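Local atomic coordinates of toxin-like protein (Paenibacillus larvae subsp. larvae BRL-230010, PDB entry 5DZQ), a protein that probably transfers ADP-ribose from NAD+ to a target protein, as a C3-like mono-ADP-ribosyltransferase toxin of the honeybee pathogen Paenibacillus larvae. Residues B[38-43]-B[82-87]; B[44-47]-B[53-56]; B[73-78]-B[136-141]; B[146-149]-B[154-157]. All blocks are in the same frame, centred on the assembly; numbering follows the deposited sequence.

Contact 1 (B[38-43]-B[82-87]); sequences ANEKEL and LKKSKL
Glu40 and Lys84 both turn CG to the side away from their own carbonyl carbon (chi1 -78° and -66°), and from there each chain runs extended, so that carboxylate and ammonium meet between helix 38-49 and the loop that follows helix 69-83, in the N-terminal helical part of this C3-like ADP-ribosyltransferase. Glu40 lies in the first turn of its helix; Lys84 stands where the chain sets off toward strand 91-97. The backbones stay well apart, with 9.3 Å between Glu40 CA and Leu82 CA, the closest pair of CA atoms, and it is the length of the two side chains that bridges them. The chains cross at about a right angle. Lys84 NZ donates to Glu40 OE1 at 2.7 Å, on the syn lone pair, the one facing the other oxygen, and stands 3.3 Å from Glu40 OE2, so the ammonium sits toward the fork of the carboxylate. Glu40 OE1 also accepts from Arg37 N, while Lys84 NZ has a second, weak bond to Lys35 O. The salt bridge ties the segment after helix 69-83 to helix 38-49, and the Arg37 and Lys35 bonds bring in the link before that helix. Behind Lys84 the turn is closed by Leu82 O, which accepts from Ser85 N and, at 2.6 Å, from Ser85 OG, the hydroxyl lying 15° from the carbonyl plane.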
loop_
_atom_site.group_PDB
_atom_site.type_symbol
_atom_site.label_atom_id
_atom_site.label_comp_id
_atom_site.label_asym_id
_atom_site.label_seq_id
_atom_site.Cartn_x
_atom_site.Cartn_y
_atom_site.Cartn_z
ATOM N N ALA B 38 23.611 9.644 -9.575
ATOM C CA ALA B 38 23.542 8.878 -8.334
ATOM C C ALA B 38 22.363 9.316 -7.458
ATOM O O ALA B 38 21.701 8.478 -6.846
ATOM C CB ALA B 38 24.850 9.002 -7.563
ATOM N N ASN B 39 22.092 10.620 -7.410
ATOM C CA ASN B 39 21.025 11.137 -6.553
ATOM C C ASN B 39 19.647 10.799 -7.115
ATOM O O ASN B 39 18.687 10.652 -6.362
ATOM C CB ASN B 39 21.154 12.652 -6.359
ATOM C CG ASN B 39 20.778 13.439 -7.612
ATOM O OD1 ASN B 39 21.532 13.474 -8.584
ATOM N ND2 ASN B 39 19.614 14.081 -7.585
ATOM N N GLU B 40 19.566 10.670 -8.436
ATOM C CA GLU B 40 18.323 10.321 -9.120
ATOM C C GLU B 40 17.951 8.872 -8.855
ATOM O O GLU B 40 16.771 8.558 -8.635
ATOM C CB GLU B 40 18.445 10.574 -10.636
ATOM C CG GLU B 40 18.315 12.050 -11.033
ATOM C CD GLU B 40 18.573 12.308 -12.515
ATOM O OE1 GLU B 40 19.400 11.596 -13.126
ATOM O OE2 GLU B 40 17.958 13.241 -13.069
ATOM N N LYS B 41 18.948 7.989 -8.863
ATOM C CA LYS B 41 18.704 6.580 -8.544
ATOM C C LYS B 41 18.197 6.428 -7.114
ATOM O O LYS B 41 17.281 5.656 -6.859
ATOM C CB LYS B 41 19.967 5.728 -8.711
ATOM C CG LYS B 41 20.614 5.743 -10.090
ATOM C CD LYS B 41 21.935 4.963 -10.059
ATOM C CE LYS B 41 22.783 5.209 -11.301
ATOM N NZ LYS B 41 24.017 4.363 -11.324
ATOM N N GLU B 42 18.835 7.139 -6.184
ATOM C CA GLU B 42 18.431 7.123 -4.782
ATOM C C GLU B 42 16.992 7.587 -4.635
ATOM O O GLU B 42 16.187 6.988 -3.907
ATOM C CB GLU B 42 19.348 8.018 -3.941
ATOM C CG GLU B 42 20.741 7.450 -3.718
ATOM C CD GLU B 42 21.673 8.444 -3.046
ATOM O OE1 GLU B 42 21.287 9.627 -2.900
ATOM O OE2 GLU B 42 22.796 8.042 -2.675
ATOM N N LEU B 43 16.674 8.668 -5.333
ATOM C CA LEU B 43 15.351 9.257 -5.255
ATOM C C LEU B 43 14.281 8.332 -5.822
ATOM O O LEU B 43 13.181 8.228 -5.258
ATOM C CB LEU B 43 15.331 10.600 -5.990
ATOM C CG LEU B 43 14.105 11.462 -5.743
ATOM C CD1 LEU B 43 13.928 11.755 -4.249
ATOM C CD2 LEU B 43 14.253 12.754 -6.521
ATOM N N LEU B 82 12.480 10.432 -14.573
ATOM C CA LEU B 82 11.578 9.690 -15.449
ATOM C C LEU B 82 11.660 10.172 -16.895
ATOM O O LEU B 82 11.425 9.394 -17.827
ATOM C CB LEU B 82 10.138 9.778 -14.941
ATOM C CG LEU B 82 9.785 8.774 -13.835
ATOM C CD1 LEU B 82 8.418 9.069 -13.169
ATOM C CD2 LEU B 82 9.818 7.341 -14.373
ATOM N N LYS B 83 11.983 11.448 -17.096
ATOM C CA LYS B 83 12.084 11.960 -18.464
ATOM C C LYS B 83 13.281 11.367 -19.205
ATOM O O LYS B 83 13.327 11.398 -20.432
ATOM C CB LYS B 83 12.181 13.488 -18.480
ATOM C CG LYS B 83 10.845 14.204 -18.409
ATOM C CD LYS B 83 11.046 15.714 -18.386
ATOM C CE LYS B 83 9.730 16.444 -18.177
ATOM N NZ LYS B 83 9.926 17.913 -17.981
ATOM N N LYS B 84 14.240 10.825 -18.460
ATOM C CA LYS B 84 15.414 10.188 -19.061
ATOM C C LYS B 84 15.114 8.756 -19.496
ATOM O O LYS B 84 15.981 8.073 -20.057
ATOM C CB LYS B 84 16.596 10.186 -18.085
ATOM C CG LYS B 84 17.152 11.562 -17.732
ATOM C CD LYS B 84 18.355 11.420 -16.809
ATOM C CE LYS B 84 18.942 12.770 -16.424
ATOM N NZ LYS B 84 20.091 12.617 -15.486
ATOM N N SER B 85 13.895 8.295 -19.224
ATOM C CA SER B 85 13.477 6.961 -19.653
ATOM C C SER B 85 12.609 7.042 -20.895
ATOM O O SER B 85 11.878 8.012 -21.081
ATOM C CB SER B 85 12.719 6.235 -18.538
ATOM O OG SER B 85 11.442 6.816 -18.320
ATOM N N LYS B 86 12.702 6.021 -21.746
ATOM C CA LYS B 86 11.878 5.910 -22.950
ATOM C C LYS B 86 11.593 4.446 -23.218
ATOM O O LYS B 86 12.525 3.667 -23.402
ATOM C CB LYS B 86 12.569 6.513 -24.174
ATOM C CG LYS B 86 12.676 8.029 -24.212
ATOM C CD LYS B 86 13.346 8.462 -25.512
ATOM C CE LYS B 86 13.742 9.931 -25.493
ATOM N NZ LYS B 86 14.669 10.260 -26.622
ATOM N N LEU B 87 10.317 4.072 -23.259
ATOM C CA LEU B 87 9.939 2.672 -23.405
ATOM C C LEU B 87 10.389 2.149 -24.762
ATOM O O LEU B 87 10.169 2.802 -25.777
ATOM C CB LEU B 87 8.430 2.519 -23.237
ATOM C CG LEU B 87 7.884 1.211 -22.683
ATOM C CD1 LEU B 87 8.594 0.807 -21.399
ATOM C CD2 LEU B 87 6.405 1.391 -22.440
#

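Contact 2 (B[44-47]-B[53-56]); sequences VKEY and PFNT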
loop_
_atom_site.group_PDB
_atom_site.type_symbol
_atom_site.label_atom_id
_atom_site.label_comp_id
_atom_site.label_asym_id
_atom_site.label_seq_id
_atom_site.Cartn_x
_atom_site.Cartn_y
_atom_site.Cartn_z
ATOM N N VAL B 44 14.579 7.683 -6.946
ATOM C CA VAL B 44 13.619 6.740 -7.528
ATOM C C VAL B 44 13.336 5.605 -6.545
ATOM O O VAL B 44 12.178 5.228 -6.330
ATOM C CB VAL B 44 14.112 6.169 -8.873
ATOM C CG1 VAL B 44 13.237 5.012 -9.317
ATOM C CG2 VAL B 44 14.109 7.277 -9.925
ATOM N N LYS B 45 14.387 5.090 -5.918
ATOM C CA LYS B 45 14.209 4.055 -4.901
ATOM C C LYS B 45 13.471 4.578 -3.672
ATOM O O LYS B 45 12.662 3.852 -3.076
ATOM C CB LYS B 45 15.559 3.474 -4.492
ATOM C CG LYS B 45 16.203 2.632 -5.582
ATOM C CD LYS B 45 17.304 1.772 -4.996
ATOM C CE LYS B 45 18.087 1.059 -6.068
ATOM N NZ LYS B 45 19.188 0.264 -5.445
ATOM N N GLU B 46 13.755 5.824 -3.288
ATOM C CA GLU B 46 13.042 6.453 -2.171
ATOM C C GLU B 46 11.540 6.446 -2.433
ATOM O O GLU B 46 10.755 6.029 -1.571
ATOM C CB GLU B 46 13.510 7.896 -1.923
ATOM C CG GLU B 46 12.742 8.583 -0.767
ATOM C CD GLU B 46 13.266 9.976 -0.421
ATOM O OE1 GLU B 46 12.449 10.857 -0.086
ATOM O OE2 GLU B 46 14.494 10.185 -0.469
ATOM N N TYR B 47 11.157 6.906 -3.621
ATOM C CA TYR B 47 9.760 6.914 -4.054
ATOM C C TYR B 47 9.154 5.517 -4.019
ATOM O O TYR B 47 8.085 5.315 -3.434
ATOM C CB TYR B 47 9.573 7.491 -5.487
ATOM C CG TYR B 47 8.176 7.148 -5.987
ATOM C CD1 TYR B 47 7.073 7.897 -5.592
ATOM C CD2 TYR B 47 7.947 6.010 -6.763
ATOM C CE1 TYR B 47 5.779 7.540 -6.000
ATOM C CE2 TYR B 47 6.677 5.647 -7.151
ATOM C CZ TYR B 47 5.594 6.414 -6.761
ATOM O OH TYR B 47 4.327 6.045 -7.161
ATOM N N PRO B 53 3.039 8.610 0.588
ATOM C CA PRO B 53 3.073 10.038 0.939
ATOM C C PRO B 53 3.302 10.990 -0.247
ATOM O O PRO B 53 2.751 12.092 -0.238
ATOM C CB PRO B 53 4.256 10.138 1.916
ATOM C CG PRO B 53 4.488 8.764 2.381
ATOM C CD PRO B 53 4.063 7.843 1.317
ATOM N N PHE B 54 4.118 10.588 -1.219
ATOM C CA PHE B 54 4.265 11.345 -2.462
ATOM C C PHE B 54 2.914 11.470 -3.172
ATOM O O PHE B 54 2.493 12.551 -3.582
ATOM C CB PHE B 54 5.245 10.668 -3.428
ATOM C CG PHE B 54 6.691 10.795 -3.042
ATOM C CD1 PHE B 54 7.290 9.843 -2.223
ATOM C CD2 PHE B 54 7.456 11.844 -3.521
ATOM C CE1 PHE B 54 8.635 9.941 -1.869
ATOM C CE2 PHE B 54 8.802 11.957 -3.166
ATOM C CZ PHE B 54 9.389 10.999 -2.346
ATOM N N ASN B 55 2.255 10.341 -3.360
ATOM C CA ASN B 55 1.035 10.342 -4.160
ATOM C C ASN B 55 -0.166 10.967 -3.469
ATOM O O ASN B 55 -1.013 11.570 -4.131
ATOM C CB ASN B 55 0.714 8.922 -4.605
ATOM C CG ASN B 55 1.763 8.370 -5.557
ATOM O OD1 ASN B 55 2.430 9.122 -6.255
ATOM N ND2 ASN B 55 1.918 7.057 -5.578
ATOM N N THR B 56 -0.263 10.849 -2.146
ATOM C CA THR B 56 -1.378 11.493 -1.473
ATOM C C THR B 56 -1.178 13.020 -1.545
ATOM O O THR B 56 -2.140 13.769 -1.708
ATOM C CB THR B 56 -1.535 11.004 -0.006
ATOM O OG1 THR B 56 -0.315 11.207 0.705
ATOM C CG2 THR B 56 -1.865 9.533 0.018
#
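Tyr47, near the end of helix 38-49, reaches Phe54 and Asn55 across the short corner between helices 38-49 and 51-60. Its CB lies over one face of the Phe54 ring. CG is swung opposite the amide nitrogen (chi1 166°), which brings the ring edge to Phe54 and the hydroxyl to Asn55. Tyr47 CD1 rests 3.9 Å from Phe54 CG. It leads an offset edge-to-face pair with ring planes at 67° and ring centroids 5.7 Å apart. Farther out, Tyr47 CE1 passes 3.7 Å from Asn55 OD1. At the tip, Tyr47 OH accepts a nearly straight hydrogen bond from Asn55 ND2 at 3.1 Å (167°), the oxygen lying close to the amide plane. That hydroxyl is also bonded to Ser140 OG, and Asn55 OD1 takes the backbone N-H of Tyr138, so the amide is held at both ends. At the edge of the Phe54 ring, near its plane, stands Glu46 OE1, 3.8 Å from Phe54 CZ, with its salt bridge going to Lys74. The contact thus joins an aromatic pair to a chain of hydrogen bonds through Asn55 and Tyr47 OH: bonds at both ends of the Asn55 amide probably fix its flip, and the tyrosine hydroxyl links helix 51-60 to strand 139-142.

Contact 3 (B[73-78]-B[136-141]); sequences KKILKL and YGYLST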
loop_
_atom_site.group_PDB
_atom_site.type_symbol
_atom_site.label_atom_id
_atom_site.label_comp_id
_atom_site.label_asym_id
_atom_site.label_seq_id
_atom_site.Cartn_x
_atom_site.Cartn_y
_atom_site.Cartn_z
ATOM N N LYS B 73 10.647 19.942 -4.282
ATOM C CA LYS B 73 12.021 19.811 -4.775
ATOM C C LYS B 73 12.313 18.387 -5.259
ATOM O O LYS B 73 12.891 18.195 -6.336
ATOM C CB LYS B 73 13.026 20.201 -3.687
ATOM C CG LYS B 73 13.209 21.694 -3.482
ATOM C CD LYS B 73 14.439 21.960 -2.614
ATOM C CE LYS B 73 14.676 23.450 -2.393
ATOM N NZ LYS B 73 13.630 24.058 -1.523
ATOM N N LYS B 74 11.910 17.396 -4.469
ATOM C CA LYS B 74 12.101 15.994 -4.847
ATOM C C LYS B 74 11.269 15.625 -6.063
ATOM O O LYS B 74 11.698 14.857 -6.930
ATOM C CB LYS B 74 11.718 15.048 -3.695
ATOM C CG LYS B 74 12.483 15.235 -2.405
ATOM C CD LYS B 74 12.026 14.175 -1.411
ATOM C CE LYS B 74 12.476 14.496 0.001
ATOM N NZ LYS B 74 11.938 13.499 0.972
ATOM N N ILE B 75 10.045 16.131 -6.096
ATOM C CA ILE B 75 9.124 15.748 -7.153
ATOM C C ILE B 75 9.685 16.238 -8.481
ATOM O O ILE B 75 9.634 15.523 -9.484
ATOM C CB ILE B 75 7.699 16.300 -6.896
ATOM C CG1 ILE B 75 6.993 15.445 -5.825
ATOM C CG2 ILE B 75 6.886 16.310 -8.178
ATOM C CD1 ILE B 75 5.713 16.036 -5.310
ATOM N N LEU B 76 10.253 17.442 -8.484
ATOM C CA LEU B 76 10.833 17.955 -9.722
ATOM C C LEU B 76 11.994 17.096 -10.202
ATOM O O LEU B 76 12.146 16.870 -11.401
ATOM C CB LEU B 76 11.285 19.391 -9.541
ATOM C CG LEU B 76 10.089 20.331 -9.413
ATOM C CD1 LEU B 76 10.554 21.741 -9.130
ATOM C CD2 LEU B 76 9.244 20.278 -10.678
ATOM N N LYS B 77 12.808 16.617 -9.265
ATOM C CA LYS B 77 13.925 15.750 -9.625
ATOM C C LYS B 77 13.441 14.386 -10.110
ATOM O O LYS B 77 13.982 13.829 -11.065
ATOM C CB LYS B 77 14.882 15.573 -8.439
ATOM C CG LYS B 77 15.533 16.866 -7.951
ATOM C CD LYS B 77 16.764 16.573 -7.098
ATOM C CE LYS B 77 17.537 17.841 -6.775
ATOM N NZ LYS B 77 16.881 18.619 -5.694
ATOM N N LEU B 78 12.416 13.845 -9.460
ATOM C CA LEU B 78 11.872 12.555 -9.873
ATOM C C LEU B 78 11.251 12.662 -11.264
ATOM O O LEU B 78 11.437 11.780 -12.102
ATOM C CB LEU B 78 10.846 12.065 -8.846
ATOM C CG LEU B 78 10.326 10.633 -8.925
ATOM C CD1 LEU B 78 11.460 9.628 -9.119
ATOM C CD2 LEU B 78 9.538 10.335 -7.652
ATOM N N TYR B 136 -3.071 11.882 -10.848
ATOM C CA TYR B 136 -2.234 12.918 -10.263
ATOM C C TYR B 136 -0.931 12.404 -9.661
ATOM O O TYR B 136 0.106 13.058 -9.756
ATOM C CB TYR B 136 -3.035 13.649 -9.204
ATOM C CG TYR B 136 -4.198 14.390 -9.805
ATOM C CD1 TYR B 136 -4.038 15.126 -10.976
ATOM C CD2 TYR B 136 -5.454 14.344 -9.225
ATOM C CE1 TYR B 136 -5.097 15.810 -11.544
ATOM C CE2 TYR B 136 -6.522 15.035 -9.783
ATOM C CZ TYR B 136 -6.337 15.758 -10.945
ATOM O OH TYR B 136 -7.392 16.436 -11.511
ATOM N N GLY B 137 -0.988 11.247 -9.011
ATOM C CA GLY B 137 0.207 10.670 -8.433
ATOM C C GLY B 137 1.068 10.039 -9.514
ATOM O O GLY B 137 0.682 10.011 -10.678
ATOM N N TYR B 138 2.247 9.561 -9.128
ATOM C CA TYR B 138 3.054 8.724 -10.011
ATOM C C TYR B 138 2.297 7.420 -10.193
ATOM O O TYR B 138 1.548 7.008 -9.310
ATOM C CB TYR B 138 4.442 8.468 -9.430
ATOM C CG TYR B 138 5.298 9.717 -9.376
ATOM C CD1 TYR B 138 6.010 10.146 -10.495
ATOM C CD2 TYR B 138 5.355 10.483 -8.228
ATOM C CE1 TYR B 138 6.786 11.310 -10.455
ATOM C CE2 TYR B 138 6.121 11.633 -8.179
ATOM C CZ TYR B 138 6.826 12.047 -9.293
ATOM O OH TYR B 138 7.581 13.206 -9.221
ATOM N N LEU B 139 2.488 6.775 -11.329
ATOM C CA LEU B 139 1.670 5.618 -11.646
ATOM C C LEU B 139 2.523 4.348 -11.709
ATOM O O LEU B 139 3.173 4.077 -12.718
ATOM C CB LEU B 139 0.941 5.867 -12.961
ATOM C CG LEU B 139 -0.028 4.810 -13.490
ATOM C CD1 LEU B 139 -1.069 4.496 -12.447
ATOM C CD2 LEU B 139 -0.680 5.306 -14.773
ATOM N N SER B 140 2.522 3.585 -10.617
ATOM C CA SER B 140 3.250 2.316 -10.571
ATOM C C SER B 140 2.339 1.217 -11.090
ATOM O O SER B 140 1.167 1.154 -10.712
ATOM C CB SER B 140 3.709 1.984 -9.153
ATOM O OG SER B 140 4.384 3.091 -8.585
ATOM N N THR B 141 2.879 0.357 -11.947
ATOM C CA THR B 141 2.089 -0.701 -12.565
ATOM C C THR B 141 2.855 -2.018 -12.525
ATOM O O THR B 141 4.084 -2.018 -12.478
ATOM C CB THR B 141 1.738 -0.359 -14.005
ATOM O OG1 THR B 141 2.936 -0.248 -14.791
ATOM C CG2 THR B 141 0.977 0.968 -14.072
#
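Helix 69-83 passes the turn that leads into strand 139-142 with its backbone at a distance, Leu78 CA and Tyr138 CA being the nearest CA pair at 9.6 Å, so one tyrosine side chain spans the gap. Leu78 and Tyr138 each point toward the opposite segment, and Leu78 CG stands beside its own carbonyl carbon (chi1 -169°), which lays the isobutyl group on the tyrosine. Leu78 CD2 sits over one face of the Tyr138 ring, 3.9 Å from its centroid and 24° off the normal, a CH-pi contact shifted toward the rim; the nearest ring atom is Tyr138 CZ, at 3.6 Å. Leu78 CB packs against the phenol oxygen. Ile75, one turn earlier on the helix, comes in obliquely with its CG2 3.3 Å from Tyr138 OH. The same oxygen lies 3.1 Å from Ile75 O, but the angle is too poor for a hydrogen bond; its polar partner is Asp79 OD1, on the helix just beyond Leu78. The hydroxyl is thus held among helix atoms while Leu78 covers part of one face of the ring. Tyr138 packs just before Ser140 and Thr141, which open the Ser-Thr-Ser motif known in this toxin family. Tyr138 also meets Tyr47 of helix 38-49 edge-to-face, and touches Leu58 of helix 51-60 and Leu182 of strand 179-183, so this single residue joins three helices to the edge of the three-stranded antiparallel sheet formed by strands 139-142, 179-183 and 167-170.

Contact 4 (B[146-149]-B[154-157]); sequences NQQF and VLTT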
loop_
_atom_site.group_PDB
_atom_site.type_symbol
_atom_site.label_atom_id
_atom_site.label_comp_id
_atom_site.label_asym_id
_atom_site.label_seq_id
_atom_site.Cartn_x
_atom_site.Cartn_y
_atom_site.Cartn_z
ATOM N N ASN B 146 4.077 -14.967 -15.279
ATOM C CA ASN B 146 3.202 -16.126 -15.395
ATOM C C ASN B 146 1.893 -15.887 -14.643
ATOM O O ASN B 146 0.980 -16.706 -14.721
ATOM C CB ASN B 146 3.892 -17.385 -14.863
ATOM C CG ASN B 146 4.232 -17.274 -13.389
ATOM O OD1 ASN B 146 4.390 -16.172 -12.863
ATOM N ND2 ASN B 146 4.341 -18.417 -12.712
ATOM N N GLN B 147 1.807 -14.766 -13.919
ATOM C CA GLN B 147 0.646 -14.479 -13.066
ATOM C C GLN B 147 0.188 -13.040 -13.136
ATOM O O GLN B 147 1.009 -12.134 -13.294
ATOM C CB GLN B 147 0.944 -14.783 -11.596
ATOM C CG GLN B 147 1.513 -16.131 -11.325
ATOM C CD GLN B 147 2.085 -16.229 -9.922
ATOM O OE1 GLN B 147 1.399 -16.647 -8.997
ATOM N NE2 GLN B 147 3.343 -15.841 -9.762
ATOM N N GLN B 148 -1.123 -12.843 -13.008
ATOM C CA GLN B 148 -1.704 -11.509 -12.814
ATOM C C GLN B 148 -2.428 -11.499 -11.476
ATOM O O GLN B 148 -3.358 -12.274 -11.271
ATOM C CB GLN B 148 -2.664 -11.163 -13.951
ATOM C CG GLN B 148 -3.202 -9.713 -13.924
ATOM C CD GLN B 148 -4.136 -9.432 -15.092
ATOM O OE1 GLN B 148 -3.854 -8.603 -15.969
ATOM N NE2 GLN B 148 -5.257 -10.121 -15.107
ATOM N N PHE B 149 -2.006 -10.638 -10.557
ATOM C CA PHE B 149 -2.578 -10.653 -9.211
ATOM C C PHE B 149 -3.762 -9.700 -9.175
ATOM O O PHE B 149 -3.602 -8.483 -9.077
ATOM C CB PHE B 149 -1.521 -10.284 -8.163
ATOM C CG PHE B 149 -0.406 -11.286 -8.069
ATOM C CD1 PHE B 149 -0.591 -12.486 -7.394
ATOM C CD2 PHE B 149 0.807 -11.052 -8.692
ATOM C CE1 PHE B 149 0.422 -13.429 -7.329
ATOM C CE2 PHE B 149 1.823 -11.989 -8.633
ATOM C CZ PHE B 149 1.630 -13.179 -7.949
ATOM N N VAL B 154 -11.009 -4.003 -8.240
ATOM C CA VAL B 154 -10.838 -3.344 -9.526
ATOM C C VAL B 154 -9.516 -3.743 -10.162
ATOM O O VAL B 154 -8.490 -3.812 -9.490
ATOM C CB VAL B 154 -10.899 -1.816 -9.381
ATOM C CG1 VAL B 154 -10.835 -1.153 -10.760
ATOM C CG2 VAL B 154 -12.181 -1.426 -8.662
ATOM N N LEU B 155 -9.553 -4.038 -11.455
ATOM C CA LEU B 155 -8.347 -4.356 -12.195
ATOM C C LEU B 155 -8.285 -3.459 -13.419
ATOM O O LEU B 155 -9.208 -3.443 -14.239
ATOM C CB LEU B 155 -8.333 -5.841 -12.595
ATOM C CG LEU B 155 -7.095 -6.523 -13.200
ATOM C CD1 LEU B 155 -6.799 -6.103 -14.611
ATOM C CD2 LEU B 155 -5.850 -6.333 -12.338
ATOM N N THR B 156 -7.189 -2.724 -13.551
ATOM C CA THR B 156 -6.964 -1.873 -14.714
ATOM C C THR B 156 -5.806 -2.418 -15.531
ATOM O O THR B 156 -4.738 -2.643 -14.990
ATOM C CB THR B 156 -6.644 -0.417 -14.298
ATOM O OG1 THR B 156 -7.700 0.085 -13.470
ATOM C CG2 THR B 156 -6.494 0.470 -15.523
ATOM N N THR B 157 -6.006 -2.657 -16.823
ATOM C CA THR B 157 -4.860 -2.928 -17.688
ATOM C C THR B 157 -4.617 -1.698 -18.553
ATOM O O THR B 157 -5.566 -1.044 -18.980
ATOM C CB THR B 157 -5.062 -4.169 -18.587
ATOM O OG1 THR B 157 -6.341 -4.102 -19.224
ATOM C CG2 THR B 157 -4.973 -5.446 -17.767
#
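The loop between strands 139-142 and 154-160 folds back over the second of these, a strand of the five-stranded mixed sheet in the alpha/beta fold of C3-like toxins. Gln148 makes the approach. With its first torsion near 180° (chi1 -173°) and the rest of the chain extended, the amide is carried straight out toward the strand. There Gln148 OE1 meets carbon: Thr157 CG2 at 3.8 Å and Leu155 CD1 at 4.1 Å. Leu155 comes from the opposite direction to the glutamine, whereas Thr157 is crossed at about a right angle. Tyr94 of the adjacent strand 91-97 touches all three side chains, and its hydroxyl takes the backbone N-H of Phe149, a hydrogen bond that ties the loop to the sheet. Phe149 forms a cation-pi contact with Lys176. Thr157 OG1 has its own partners, a bound glycerol, probably from the crystallisation liquor, and a weak bond from Lys206 NZ. Across the contact, then, an amide oxygen meets only methyl groups, and the meeting is van der Waals contact alone, so a polar hold on the loop comes from Tyr94 rather than from Gln148 acting on Leu155 and Thr157.

In the fold
Contacts 1, 2 and 3 cluster on one side of the chain's centre: the centres of contacts 2 and 3 are about 7 Å apart, and that of contact 1 lies about 13 and 11 Å from them. Contacts 1 and 2 share helix 38-49, contacts 1 and 3 share helix 69-83, and contact 2 adds helix 51-60. A salt bridge connects contacts 2 and 3, while Leu43 packs on helix 69-83 between contacts 1 and 3. Along the chain, contact 2 falls within the span of contact 1, contact 3 interleaves with contact 1, and contact 4 follows, its centre 22 to 26 Å from the others. The helical cluster is thus fastened to the three-stranded sheet through 136-141, and strand 139-142 leads on into the loop of contact 4.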